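Local coordinates for protein neutral ceramidase (Pseudomonas aeruginosa, PDB 2ZWS) that hydrolyses the N-acyl bond of ceramides to give sphingosine and free fatty acid, a zinc-dependent reaction that it also runs in reverse, at residues Ser161-Ser164 / His165-Pro169; Asp170-Gly173 / Tyr174-Gly177; Asp552-Thr555 / Glu556-Phe559; Gly129-Arg132 / Ser133-Ala137. All coordinates share one frame; numbering follows the deposited sequence.

Interaction 1: residues Ser161-Ser164 / His165-Pro169; sequences SLLS and HLKNP
Leu166 N donates to Leu162 O at 3.0 Å, and one residue earlier His165 N reaches Ser161 O at 3.3 Å. The next amide breaks the pattern: Lys167 N turns back to Ser164 O, three residues behind it, at 3.0 Å. His165 O then takes two donors of one residue, the backbone N of Asn168 and its side-chain ND2, the latter at 2.9 Å, both arriving from the same face of the carbonyl. These bonds describe a single helical turn, 162-165, that runs out into a type I beta turn from His165 to Asn168, the i to i+4 bonds giving way to the i to i+3 bond of Lys167 N. The amide of Asn168 is shared, for Glu454 also binds ND2 and Thr451 holds OD1, while Ser164 OG is bonded to Glu459.

The leucines carry the packing. Leu162 swings its CG away from its own backbone N (chi1 -164°), which lays CD1 obliquely against the His165 ring, 3.9 Å from CD2. The same side chain meets Leu166 through CG, 4.0 Å from Leu166 CD1. The imidazole is fixed at its far end by a bond from NE2 to Tyr174 O. Lys167, bent at chi2, runs its aliphatic part past Leu163 O, with CG 3.5 Å from that oxygen.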
loop_
_atom_site.group_PDB
_atom_site.type_symbol
_atom_site.label_atom_id
_atom_site.label_comp_id
_atom_site.label_asym_id
_atom_site.label_seq_id
_atom_site.Cartn_x
_atom_site.Cartn_y
_atom_site.Cartn_z
ATOM N N SER A 161 16.505 6.634 -11.649
ATOM C CA SER A 161 17.716 7.327 -11.206
ATOM C C SER A 161 18.939 6.515 -11.612
ATOM O O SER A 161 19.750 6.124 -10.762
ATOM C CB SER A 161 17.668 7.529 -9.692
ATOM O OG SER A 161 16.708 8.529 -9.419
ATOM N N LEU A 162 19.056 6.273 -12.919
ATOM C CA LEU A 162 20.076 5.372 -13.446
ATOM C C LEU A 162 21.500 5.896 -13.221
ATOM O O LEU A 162 22.425 5.112 -13.003
ATOM C CB LEU A 162 19.813 5.054 -14.918
ATOM C CG LEU A 162 20.573 3.835 -15.470
ATOM C CD1 LEU A 162 20.463 2.603 -14.565
ATOM C CD2 LEU A 162 20.087 3.499 -16.864
ATOM N N LEU A 163 21.665 7.209 -13.220
ATOM C CA LEU A 163 22.989 7.797 -13.016
ATOM C C LEU A 163 23.578 7.356 -11.670
ATOM O O LEU A 163 24.765 7.018 -11.588
ATOM C CB LEU A 163 22.883 9.319 -13.082
ATOM C CG LEU A 163 24.138 10.145 -12.841
ATOM C CD1 LEU A 163 23.970 11.410 -13.637
ATOM C CD2 LEU A 163 24.317 10.465 -11.365
ATOM N N SER A 164 22.742 7.351 -10.621
ATOM C CA SER A 164 23.179 6.969 -9.279
ATOM C C SER A 164 23.415 5.467 -9.196
ATOM O O SER A 164 24.370 5.012 -8.569
ATOM C CB SER A 164 22.124 7.372 -8.235
ATOM O OG SER A 164 21.994 8.772 -8.142
ATOM N N HIS A 165 22.547 4.697 -9.847
ATOM C CA HIS A 165 22.651 3.236 -9.820
ATOM C C HIS A 165 24.005 2.784 -10.396
ATOM O O HIS A 165 24.641 1.863 -9.892
ATOM C CB HIS A 165 21.515 2.603 -10.613
ATOM C CG HIS A 165 21.606 1.110 -10.750
ATOM N ND1 HIS A 165 21.242 0.240 -9.742
ATOM C CD2 HIS A 165 22.031 0.339 -11.780
ATOM C CE1 HIS A 165 21.415 -1.004 -10.161
ATOM N NE2 HIS A 165 21.914 -0.971 -11.390
ATOM N N LEU A 166 24.414 3.463 -11.461
ATOM C CA LEU A 166 25.661 3.154 -12.155
ATOM C C LEU A 166 26.898 3.522 -11.360
ATOM O O LEU A 166 28.014 3.169 -11.776
ATOM C CB LEU A 166 25.674 3.829 -13.527
ATOM C CG LEU A 166 24.581 3.352 -14.486
ATOM C CD1 LEU A 166 24.552 4.228 -15.750
ATOM C CD2 LEU A 166 24.740 1.893 -14.848
ATOM N N LYS A 167 26.736 4.238 -10.247
ATOM C CA LYS A 167 27.882 4.545 -9.387
ATOM C C LYS A 167 28.277 3.353 -8.517
ATOM O O LYS A 167 29.337 3.368 -7.897
ATOM C CB LYS A 167 27.631 5.765 -8.496
ATOM C CG LYS A 167 27.289 7.083 -9.204
ATOM C CD LYS A 167 28.403 7.558 -10.120
ATOM C CE LYS A 167 28.204 9.024 -10.477
ATOM N NZ LYS A 167 28.985 9.415 -11.686
ATOM N N ASN A 168 27.418 2.329 -8.428
ATOM C CA ASN A 168 27.747 1.130 -7.655
ATOM C C ASN A 168 28.756 0.264 -8.402
ATOM O O ASN A 168 28.618 0.067 -9.605
ATOM C CB ASN A 168 26.491 0.309 -7.369
ATOM C CG ASN A 168 25.496 1.056 -6.488
ATOM O OD1 ASN A 168 25.788 1.393 -5.338
ATOM N ND2 ASN A 168 24.322 1.334 -7.044
ATOM N N PRO A 169 29.773 -0.255 -7.689
ATOM C CA PRO A 169 30.784 -1.102 -8.343
ATOM C C PRO A 169 30.333 -2.545 -8.559
ATOM O O PRO A 169 31.044 -3.326 -9.194
ATOM C CB PRO A 169 31.939 -1.089 -7.340
ATOM C CG PRO A 169 31.292 -0.909 -6.026
ATOM C CD PRO A 169 30.060 -0.055 -6.258
#

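Interaction 2: residues Asp170-Gly173 / Tyr174-Gly177; sequences DIAG and YEDG. Unlike the reference sequence in segment 170-173: Ala172 (reference Val).
Two consecutive beta turns, a type II turn from Ile171 to Tyr174 and a type I turn from Tyr174 to Gly177, reverse the chain in the surface loop between helix 162-165 and strand 181-189. The first is closed by Tyr174 N, which donates to Ile171 O at 2.8 Å; the second by Gly177 N, 3.0 Å from Tyr174 O. Gly173 occupies the third position of the type II turn with a positive phi of 88°, a conformation in which a side chain would press on the preceding carbonyl oxygen.

The side chain of Glu175 bends back at chi2 over the first turn and brings its carboxylate to the amide of Gly173. Gly173 N donates to Glu175 OE1 at 3.2 Å with a nearly straight N-H...O angle of 172°, although it meets that oxygen from above the carboxylate plane. Tyr174 sets its CG anti to the carbonyl carbon (chi1 -53°), and its ring lies with one face over the Gly173 peptide, CG being 3.3 Å from Gly173 C. Beyond the loop, the tyrosine packs on Val414 and Val418 of helix 414-428, where Asp170 forms a salt bridge with Arg419.

In the conformer described, the Glu175 carboxylate takes up a peptide N-H that the turn's closing bond does not use; with a second conformer modelled, the bond is doubtful as a constant feature.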
loop_
_atom_site.group_PDB
_atom_site.type_symbol
_atom_site.label_atom_id
_atom_site.label_comp_id
_atom_site.label_asym_id
_atom_site.label_seq_id
_atom_site.Cartn_x
_atom_site.Cartn_y
_atom_site.Cartn_z
ATOM N N ASP A 170 29.160 -2.894 -8.034
ATOM C CA ASP A 170 28.730 -4.284 -7.926
ATOM C C ASP A 170 27.369 -4.568 -8.584
ATOM O O ASP A 170 26.501 -5.192 -7.965
ATOM C CB ASP A 170 28.687 -4.682 -6.437
ATOM C CG ASP A 170 27.625 -3.886 -5.623
ATOM O OD1 ASP A 170 27.347 -2.705 -5.936
ATOM O OD2 ASP A 170 27.087 -4.451 -4.645
ATOM N N ILE A 171 27.190 -4.164 -9.838
ATOM C CA ILE A 171 25.863 -4.264 -10.464
ATOM C C ILE A 171 25.675 -5.371 -11.502
ATOM O O ILE A 171 24.777 -5.279 -12.335
ATOM C CB ILE A 171 25.369 -2.910 -11.036
ATOM C CG1 ILE A 171 26.223 -2.446 -12.232
ATOM C CG2 ILE A 171 25.340 -1.862 -9.956
ATOM C CD1 ILE A 171 25.601 -1.312 -13.036
ATOM N N ALA A 172 26.517 -6.403 -11.473
ATOM C CA ALA A 172 26.301 -7.546 -12.369
ATOM C C ALA A 172 24.931 -8.167 -12.117
ATOM O O ALA A 172 24.563 -8.418 -10.975
ATOM C CB ALA A 172 27.389 -8.594 -12.191
ATOM N N GLY A 173 24.179 -8.389 -13.194
ATOM C CA GLY A 173 22.803 -8.884 -13.101
ATOM C C GLY A 173 21.785 -7.754 -12.968
ATOM O O GLY A 173 20.588 -8.006 -12.985
ATOM N N TYR A 174 22.266 -6.519 -12.834
ATOM C CA TYR A 174 21.416 -5.325 -12.690
ATOM C C TYR A 174 21.918 -4.169 -13.560
ATOM O O TYR A 174 21.728 -3.005 -13.220
ATOM C CB TYR A 174 21.343 -4.883 -11.209
ATOM C CG TYR A 174 20.934 -6.001 -10.283
ATOM C CD1 TYR A 174 21.888 -6.738 -9.573
ATOM C CD2 TYR A 174 19.594 -6.350 -10.136
ATOM C CE1 TYR A 174 21.531 -7.782 -8.759
ATOM C CE2 TYR A 174 19.224 -7.399 -9.310
ATOM C CZ TYR A 174 20.184 -8.105 -8.618
ATOM O OH TYR A 174 19.776 -9.145 -7.812
ATOM N N GLU A 175 22.542 -4.514 -14.694
ATOM C CA GLU A 175 23.165 -3.543 -15.591
ATOM C C GLU A 175 22.165 -2.619 -16.285
ATOM O O GLU A 175 22.539 -1.527 -16.752
ATOM C CB GLU A 175 24.033 -4.261 -16.638
ATOM C CG GLU A 175 25.098 -5.202 -16.040
ATOM C CD GLU A 175 24.636 -6.649 -15.908
ATOM O OE1 GLU A 175 25.504 -7.568 -15.942
ATOM O OE2 GLU A 175 23.408 -6.890 -15.787
ATOM N N ASP A 176 20.901 -3.060 -16.356
ATOM C CA ASP A 176 19.785 -2.243 -16.900
ATOM C C ASP A 176 19.136 -1.347 -15.827
ATOM O O ASP A 176 18.239 -0.559 -16.132
ATOM C CB ASP A 176 18.725 -3.110 -17.617
ATOM C CG ASP A 176 18.079 -4.156 -16.708
ATOM O OD1 ASP A 176 17.147 -4.861 -17.183
ATOM O OD2 ASP A 176 18.482 -4.283 -15.532
ATOM N N GLY A 177 19.622 -1.445 -14.587
ATOM C CA GLY A 177 19.084 -0.682 -13.454
ATOM C C GLY A 177 17.810 -1.245 -12.827
ATOM O O GLY A 177 17.292 -0.660 -11.878
#

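Interaction 3: residues Asp552-Thr555 / Glu556-Phe559; sequences DLRT and EKTF
Arg554 folds back over the residues that follow it, in a loop of the C-terminal domain that combines an Asx turn with a type II beta turn before strand 560-566. The Asx turn comes first: Asp552 OD1 accepts from Arg554 N at 2.8 Å through its anti lone pair. The beta turn, Arg554 to Lys557, is closed by Lys557 N, which reaches Arg554 O at 2.9 Å.

Among side-chain hydrogen bonds, Arg554 NE donates to Thr558 O at 3.0 Å, the oxygen sitting at the guanidinium edge slightly out of its plane. The bend at chi3 (68°) turns the guanidinium toward this carbonyl. Two waters lie in the guanidinium plane and accept from NH1; one accepts also from Thr558 N and the other from Lys557 NZ.

Charged groups gather at the far end of Arg554, where NH2 forms a salt bridge with Glu631 and a hydrogen bond with Asn620. Lys557 NZ lies 3.6 Å from Arg554 NH1, but this like-charged pair and its water link rest on one of two Lys557 conformers and are doubtful.

Apolar contact falls to Phe559, whose ring is also stacked with Tyr586 and whose backbone N binds Asp579, a ligand of the magnesium ion. The guanidinium is inclined 61° to the ring plane, and Arg554 CD meets the face in a CH-pi contact 3.9 Å from the Phe559 ring centroid, offset toward the rim.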
loop_
_atom_site.group_PDB
_atom_site.type_symbol
_atom_site.label_atom_id
_atom_site.label_comp_id
_atom_site.label_asym_id
_atom_site.label_seq_id
_atom_site.Cartn_x
_atom_site.Cartn_y
_atom_site.Cartn_z
ATOM N N ASP A 552 -19.600 9.065 5.835
ATOM C CA ASP A 552 -19.563 7.619 6.067
ATOM C C ASP A 552 -18.711 6.998 4.954
ATOM O O ASP A 552 -18.999 7.184 3.778
ATOM C CB ASP A 552 -20.977 7.032 6.086
ATOM C CG ASP A 552 -21.032 5.623 6.657
ATOM O OD1 ASP A 552 -20.242 4.746 6.234
ATOM O OD2 ASP A 552 -21.870 5.388 7.563
ATOM N N LEU A 553 -17.678 6.247 5.324
ATOM C CA LEU A 553 -16.777 5.613 4.325
ATOM C C LEU A 553 -17.414 4.464 3.588
ATOM O O LEU A 553 -16.864 3.955 2.598
ATOM C CB LEU A 553 -15.540 5.075 5.024
ATOM C CG LEU A 553 -14.826 6.075 5.912
ATOM C CD1 LEU A 553 -13.564 5.461 6.500
ATOM C CD2 LEU A 553 -14.469 7.268 5.140
ATOM N N ARG A 554 -18.556 4.023 4.109
ATOM C CA ARG A 554 -19.273 2.882 3.554
ATOM C C ARG A 554 -18.378 1.626 3.484
ATOM O O ARG A 554 -18.343 0.902 2.495
ATOM C CB ARG A 554 -19.931 3.241 2.214
ATOM C CG ARG A 554 -20.919 4.410 2.392
ATOM C CD ARG A 554 -21.990 4.476 1.328
ATOM N NE ARG A 554 -22.935 3.359 1.398
ATOM C CZ ARG A 554 -23.957 3.280 2.247
ATOM N NH1 ARG A 554 -24.745 2.211 2.206
ATOM N NH2 ARG A 554 -24.173 4.248 3.137
ATOM N N THR A 555 -17.655 1.429 4.581
ATOM C CA THR A 555 -16.706 0.348 4.753
ATOM C C THR A 555 -17.453 -0.996 4.588
ATOM O O THR A 555 -18.525 -1.218 5.227
ATOM C CB THR A 555 -16.072 0.490 6.137
ATOM O OG1 THR A 555 -15.400 1.764 6.250
ATOM C CG2 THR A 555 -15.116 -0.670 6.455
ATOM N N GLU A 556 -16.911 -1.878 3.741
ATOM C CA GLU A 556 -17.492 -3.197 3.420
ATOM C C GLU A 556 -18.822 -3.085 2.685
ATOM O O GLU A 556 -19.536 -4.089 2.496
ATOM C CB GLU A 556 -17.635 -4.090 4.663
ATOM C CG GLU A 556 -16.301 -4.342 5.430
ATOM C CD GLU A 556 -15.272 -5.186 4.662
ATOM O OE1 GLU A 556 -15.618 -5.936 3.729
ATOM O OE2 GLU A 556 -14.115 -5.177 5.075
ATOM N N LYS A 557 -19.159 -1.849 2.309
ATOM C CA LYS A 557 -20.343 -1.579 1.500
ATOM C C LYS A 557 -19.967 -0.825 0.223
ATOM O O LYS A 557 -18.829 -0.968 -0.265
ATOM C CB LYS A 557 -21.421 -0.883 2.337
ATOM C CG LYS A 557 -21.877 -1.737 3.545
ATOM C CD LYS A 557 -22.816 -0.950 4.457
ATOM C CE LYS A 557 -24.258 -1.037 3.969
ATOM N NZ LYS A 557 -25.175 -0.190 4.792
ATOM N N THR A 558 -20.882 -0.032 -0.339
ATOM C CA THR A 558 -20.621 0.579 -1.625
ATOM C C THR A 558 -21.405 1.864 -1.837
ATOM O O THR A 558 -22.481 2.066 -1.287
ATOM C CB THR A 558 -20.942 -0.430 -2.785
ATOM O OG1 THR A 558 -20.579 0.125 -4.057
ATOM C CG2 THR A 558 -22.426 -0.870 -2.757
ATOM N N PHE A 559 -20.851 2.752 -2.640
ATOM C CA PHE A 559 -21.584 3.945 -3.072
ATOM C C PHE A 559 -22.463 3.688 -4.276
ATOM O O PHE A 559 -23.257 4.563 -4.666
ATOM C CB PHE A 559 -20.602 5.086 -3.387
ATOM C CG PHE A 559 -19.957 5.673 -2.160
ATOM C CD1 PHE A 559 -20.661 6.587 -1.362
ATOM C CD2 PHE A 559 -18.674 5.285 -1.759
ATOM C CE1 PHE A 559 -20.094 7.129 -0.224
ATOM C CE2 PHE A 559 -18.092 5.829 -0.613
ATOM C CZ PHE A 559 -18.815 6.743 0.178
HETATM O O HOH W 1 -23.986 0.196 0.263
HETATM O O HOH W 2 -27.090 0.877 3.281
#

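Interaction 4: residues Gly129-Arg132 / Ser133-Ala137; sequences GIVR and SIERA
Arg132 and Arg136, one helical turn apart on helix 120-138, run side by side in the same direction. Their guanidinium planes are turned 68° from each other and do not stack. Instead the methylene CD of Arg132 lies over one face of the Arg136 guanidinium, offset toward its rim and 3.7 Å from NH2. Arg132 swings CG anti to its backbone nitrogen (chi1 -169°) and bends at chi3, whereas Arg136 stays extended from CG to NE; the stem of Arg132, not its charged end, thus meets the Arg136 guanidinium.

A different face of the helix carries Val131 and Glu135, whose side chains cross at an angle, with Val131 CG1 4.0 Å from Glu135 OE2. That carboxylate oxygen is held by Lys81 and the hydroxyl of Tyr82. On the buried side, Ile130 CG2 meets Ile134 CD1 at 4.3 Å, and both isoleucines pack against helix 68-81 and strand 55-61.

Ser133 turns its hydroxyl back along the helix: OG, placed between its backbone N and carbonyl carbon (chi1 74°), donates to Ile130 O at 2.7 Å. The same oxygen accepts Ile134 N at 3.2 Å, so one carbonyl serves both a regular helical bond and a side-chain hydroxyl. The i to i+4 ladder continues, with Glu135 N 3.0 Å from Val131 O and Arg136 N 2.9 Å from Arg132 O.

The hydroxyl of Ser133, buried among the alanines of strand 41-49, is satisfied within its own helix. Arg132 NH1 bonds Asp13 O, Arg136 NH1 bonds Lys11 O, and both arginines form salt bridges with Glu556, whose carboxylate probably draws them together.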
loop_
_atom_site.group_PDB
_atom_site.type_symbol
_atom_site.label_atom_id
_atom_site.label_comp_id
_atom_site.label_asym_id
_atom_site.label_seq_id
_atom_site.Cartn_x
_atom_site.Cartn_y
_atom_site.Cartn_z
ATOM N N GLY A 129 -9.611 -1.931 9.422
ATOM C CA GLY A 129 -9.648 -2.897 8.315
ATOM C C GLY A 129 -8.480 -3.878 8.331
ATOM O O GLY A 129 -8.644 -5.053 7.962
ATOM N N ILE A 130 -7.305 -3.424 8.761
ATOM C CA ILE A 130 -6.179 -4.357 8.905
ATOM C C ILE A 130 -6.550 -5.418 9.945
ATOM O O ILE A 130 -6.394 -6.651 9.729
ATOM C CB ILE A 130 -4.876 -3.637 9.301
ATOM C CG1 ILE A 130 -4.372 -2.818 8.104
ATOM C CG2 ILE A 130 -3.803 -4.639 9.783
ATOM C CD1 ILE A 130 -3.196 -1.821 8.397
ATOM N N VAL A 131 -7.058 -4.964 11.089
ATOM C CA VAL A 131 -7.471 -5.930 12.115
ATOM C C VAL A 131 -8.576 -6.869 11.569
ATOM O O VAL A 131 -8.504 -8.079 11.747
ATOM C CB VAL A 131 -7.918 -5.199 13.406
ATOM C CG1 VAL A 131 -8.540 -6.202 14.427
ATOM C CG2 VAL A 131 -6.749 -4.443 14.026
ATOM N N ARG A 132 -9.552 -6.333 10.848
ATOM C CA ARG A 132 -10.642 -7.164 10.310
ATOM C C ARG A 132 -10.086 -8.191 9.320
ATOM O O ARG A 132 -10.530 -9.319 9.265
ATOM C CB ARG A 132 -11.653 -6.263 9.622
ATOM C CG ARG A 132 -12.970 -6.945 9.254
ATOM C CD ARG A 132 -13.966 -5.949 8.541
ATOM N NE ARG A 132 -13.868 -4.593 9.093
ATOM C CZ ARG A 132 -13.418 -3.510 8.445
ATOM N NH1 ARG A 132 -13.080 -3.540 7.131
ATOM N NH2 ARG A 132 -13.334 -2.369 9.127
ATOM N N SER A 133 -9.058 -7.820 8.554
ATOM C CA SER A 133 -8.493 -8.785 7.566
ATOM C C SER A 133 -7.864 -9.993 8.285
ATOM O O SER A 133 -7.987 -11.146 7.826
ATOM C CB SER A 133 -7.507 -8.099 6.604
ATOM O OG SER A 133 -6.290 -7.813 7.242
ATOM N N ILE A 134 -7.230 -9.740 9.435
ATOM C CA ILE A 134 -6.595 -10.801 10.218
ATOM C C ILE A 134 -7.648 -11.664 10.868
ATOM O O ILE A 134 -7.533 -12.887 10.854
ATOM C CB ILE A 134 -5.622 -10.197 11.260
ATOM C CG1 ILE A 134 -4.434 -9.486 10.572
ATOM C CG2 ILE A 134 -5.026 -11.267 12.211
ATOM C CD1 ILE A 134 -3.589 -8.546 11.516
ATOM N N GLU A 135 -8.695 -11.035 11.387
ATOM C CA GLU A 135 -9.824 -11.767 11.967
ATOM C C GLU A 135 -10.453 -12.700 10.940
ATOM O O GLU A 135 -10.788 -13.866 11.249
ATOM C CB GLU A 135 -10.850 -10.770 12.475
ATOM C CG GLU A 135 -10.358 -10.034 13.680
ATOM C CD GLU A 135 -11.387 -9.038 14.199
ATOM O OE1 GLU A 135 -12.182 -8.500 13.396
ATOM O OE2 GLU A 135 -11.382 -8.786 15.413
ATOM N N ARG A 136 -10.623 -12.197 9.715
ATOM C CA ARG A 136 -11.193 -13.007 8.655
ATOM C C ARG A 136 -10.269 -14.149 8.274
ATOM O O ARG A 136 -10.722 -15.275 8.095
ATOM C CB ARG A 136 -11.560 -12.175 7.430
ATOM C CG ARG A 136 -12.676 -11.217 7.744
ATOM C CD ARG A 136 -12.943 -10.238 6.618
ATOM N NE ARG A 136 -14.245 -9.587 6.816
ATOM C CZ ARG A 136 -14.758 -8.672 5.994
ATOM N NH1 ARG A 136 -14.075 -8.264 4.930
ATOM N NH2 ARG A 136 -15.958 -8.147 6.248
ATOM N N ALA A 137 -8.978 -13.861 8.154
ATOM C CA ALA A 137 -8.005 -14.880 7.825
ATOM C C ALA A 137 -7.944 -15.987 8.866
ATOM O O ALA A 137 -7.962 -17.160 8.511
ATOM C CB ALA A 137 -6.625 -14.271 7.587
#

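How the interactions relate
The four contacts form two pairs on opposite sides of the chain's centre. Interactions 1 and 2 follow one another, their centres 9 Å apart; His165 NE2 to Tyr174 O (2.7 Å) and Leu166 CD2 to Ile171 CD1 (3.8 Å) join them. Interactions 3 and 4, distant in sequence, meet across the two family regions through salt bridges, Glu556 OE2 to Arg132 NH1 (2.8 Å) and Glu556 OE1 to Arg136 NH1 (3.0 Å). Of the first pair only interaction 1 nears the catalytic centre, the Ser161 side chain lying about 11 Å from the zinc ion and about 8 Å from that of Ser250, the probable nucleophile; that of Thr558 is about 8 Å from the magnesium ion.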